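Local atomic coordinates of sensory box histidine kinase/response regulator (Burkholderia thailandensis, PDB entry 3MR0), a protein that probably serves as a sensor kinase in a two-component phosphorelay, this chain being its PAS-fold domain, which is probably sensory. Residues A[123-126]-A[127-131]. Sequence-based numbering, arbitrary orientation. Where two conformers were deposited one is given.
Sequences TDRK and RDEDA. With SO4 (sulfate ion), chain C.
Arg125 and Glu129 form an i to i+4 salt bridge near the start of helix 123-140, the C-terminal helix that follows the last strand, 112-121, of this PAS fold. The two side chains run alongside each other and point the same way, and the bond from Arg125 NH1 to Glu129 OE2 is weak at 3.4 Å, although nearly straight (173°). OE2 meets the guanidinium at its edge, in plane, while the carboxylate is turned 49° against it. Lys126, folded at chi2 and chi3, brings NZ to 3.6 Å from Glu129 OE1, a second, long salt bridge that completes a three-residue network; Lys126 also makes a cation-pi contact with Trp97. On another side of the helix, Arg127 reaches back, extended from CG to NE, to form a salt bridge with Asp124; in this conformer, one of two, Thr123 CG2 sits over the centre of the guanidinium. With the Arg125 chain bent at chi3 (51°), the edge carrying NE and NH2 faces a sulfate, probably from the crystallisation liquor. NH2 also forms a salt bridge with Glu85; NE donates to sulfate O3 and O1, and Arg125 NH2 to sulfate O3 at 2.9 Å.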
loop_
_atom_site.group_PDB
_atom_site.type_symbol
_atom_site.label_atom_id
_atom_site.label_comp_id
_atom_site.label_asym_id
_atom_site.label_seq_id
_atom_site.Cartn_x
_atom_site.Cartn_y
_atom_site.Cartn_z
ATOM N N THR A 123 -7.701 -6.130 5.596
ATOM C CA THR A 123 -9.055 -5.680 5.843
ATOM C C THR A 123 -9.662 -6.313 7.067
ATOM O O THR A 123 -10.176 -5.604 7.924
ATOM C CB THR A 123 -9.984 -5.906 4.619
ATOM O OG1 THR A 123 -9.417 -5.261 3.476
ATOM C CG2 THR A 123 -11.362 -5.316 4.872
ATOM N N ASP A 124 -9.606 -7.642 7.147
ATOM C CA ASP A 124 -10.260 -8.396 8.236
ATOM C C ASP A 124 -9.734 -8.077 9.620
ATOM O O ASP A 124 -10.503 -8.031 10.574
ATOM C CB ASP A 124 -10.200 -9.905 7.986
ATOM C CG ASP A 124 -11.272 -10.364 7.038
ATOM O OD1 ASP A 124 -12.162 -9.544 6.744
ATOM O OD2 ASP A 124 -11.228 -11.531 6.589
ATOM N N ARG A 125 -8.427 -7.883 9.744
ATOM C CA ARG A 125 -7.880 -7.414 11.004
ATOM C C ARG A 125 -8.430 -6.040 11.337
ATOM O O ARG A 125 -8.790 -5.796 12.478
ATOM C CB ARG A 125 -6.352 -7.349 11.001
ATOM C CG ARG A 125 -5.827 -6.537 12.190
ATOM C CD ARG A 125 -4.372 -6.804 12.484
ATOM N NE ARG A 125 -3.552 -6.668 11.288
ATOM C CZ ARG A 125 -3.042 -5.524 10.857
ATOM N NH1 ARG A 125 -3.258 -4.402 11.526
ATOM N NH2 ARG A 125 -2.324 -5.505 9.754
ATOM N N LYS A 126 -8.501 -5.149 10.343
ATOM C CA LYS A 126 -8.965 -3.776 10.585
ATOM C C LYS A 126 -10.453 -3.744 10.975
ATOM O O LYS A 126 -10.875 -2.884 11.773
ATOM C CB LYS A 126 -8.645 -2.844 9.400
ATOM C CG LYS A 126 -7.153 -2.659 9.103
ATOM C CD LYS A 126 -6.443 -1.847 10.152
ATOM C CE LYS A 126 -7.110 -0.535 10.353
ATOM N NZ LYS A 126 -6.389 0.253 11.402
ATOM N N ARG A 127 -11.222 -4.687 10.425
ATOM C CA ARG A 127 -12.637 -4.879 10.770
ATOM C C ARG A 127 -12.797 -5.235 12.240
ATOM O O ARG A 127 -13.638 -4.670 12.935
ATOM C CB ARG A 127 -13.277 -5.986 9.901
ATOM C CG ARG A 127 -13.519 -5.613 8.423
ATOM C CD ARG A 127 -13.770 -6.857 7.549
ATOM N NE ARG A 127 -14.333 -6.518 6.229
ATOM C CZ ARG A 127 -14.262 -7.289 5.140
ATOM N NH1 ARG A 127 -13.643 -8.459 5.174
ATOM N NH2 ARG A 127 -14.800 -6.879 4.000
ATOM N N ASP A 128 -11.997 -6.191 12.703
ATOM C CA ASP A 128 -12.084 -6.675 14.091
ATOM C C ASP A 128 -11.525 -5.666 15.127
ATOM O O ASP A 128 -12.057 -5.508 16.224
ATOM C CB ASP A 128 -11.462 -8.082 14.220
ATOM C CG ASP A 128 -12.294 -9.151 13.526
ATOM O OD1 ASP A 128 -13.494 -8.917 13.250
ATOM O OD2 ASP A 128 -11.757 -10.238 13.245
ATOM N N GLU A 129 -10.471 -4.962 14.757
ATOM C CA GLU A 129 -9.974 -3.874 15.586
ATOM C C GLU A 129 -11.023 -2.775 15.770
ATOM O O GLU A 129 -11.201 -2.272 16.874
ATOM C CB GLU A 129 -8.711 -3.258 14.983
ATOM C CG GLU A 129 -7.491 -4.144 15.047
ATOM C CD GLU A 129 -6.281 -3.514 14.334
ATOM O OE1 GLU A 129 -6.395 -2.360 13.853
ATOM O OE2 GLU A 129 -5.225 -4.191 14.249
ATOM N N ASP A 130 -11.693 -2.361 14.698
ATOM C CA ASP A 130 -12.729 -1.345 14.851
ATOM C C ASP A 130 -13.939 -1.894 15.607
ATOM O O ASP A 130 -14.531 -1.197 16.424
ATOM C CB ASP A 130 -13.181 -0.793 13.502
ATOM C CG ASP A 130 -14.106 0.422 13.649
ATOM O OD1 ASP A 130 -13.638 1.463 14.156
ATOM O OD2 ASP A 130 -15.289 0.342 13.249
ATOM N N ALA A 131 -14.325 -3.124 15.306
ATOM C CA ALA A 131 -15.387 -3.771 16.052
ATOM C C ALA A 131 -15.080 -3.701 17.552
ATOM O O ALA A 131 -15.936 -3.303 18.341
ATOM C CB ALA A 131 -15.567 -5.226 15.599
HETATM S S SO4 C . -2.845 -9.558 8.922
HETATM O O1 SO4 C . -3.482 -9.688 10.225
HETATM O O2 SO4 C . -3.782 -9.820 7.842
HETATM O O3 SO4 C . -2.349 -8.205 8.794
HETATM O O4 SO4 C . -1.726 -10.477 8.776
#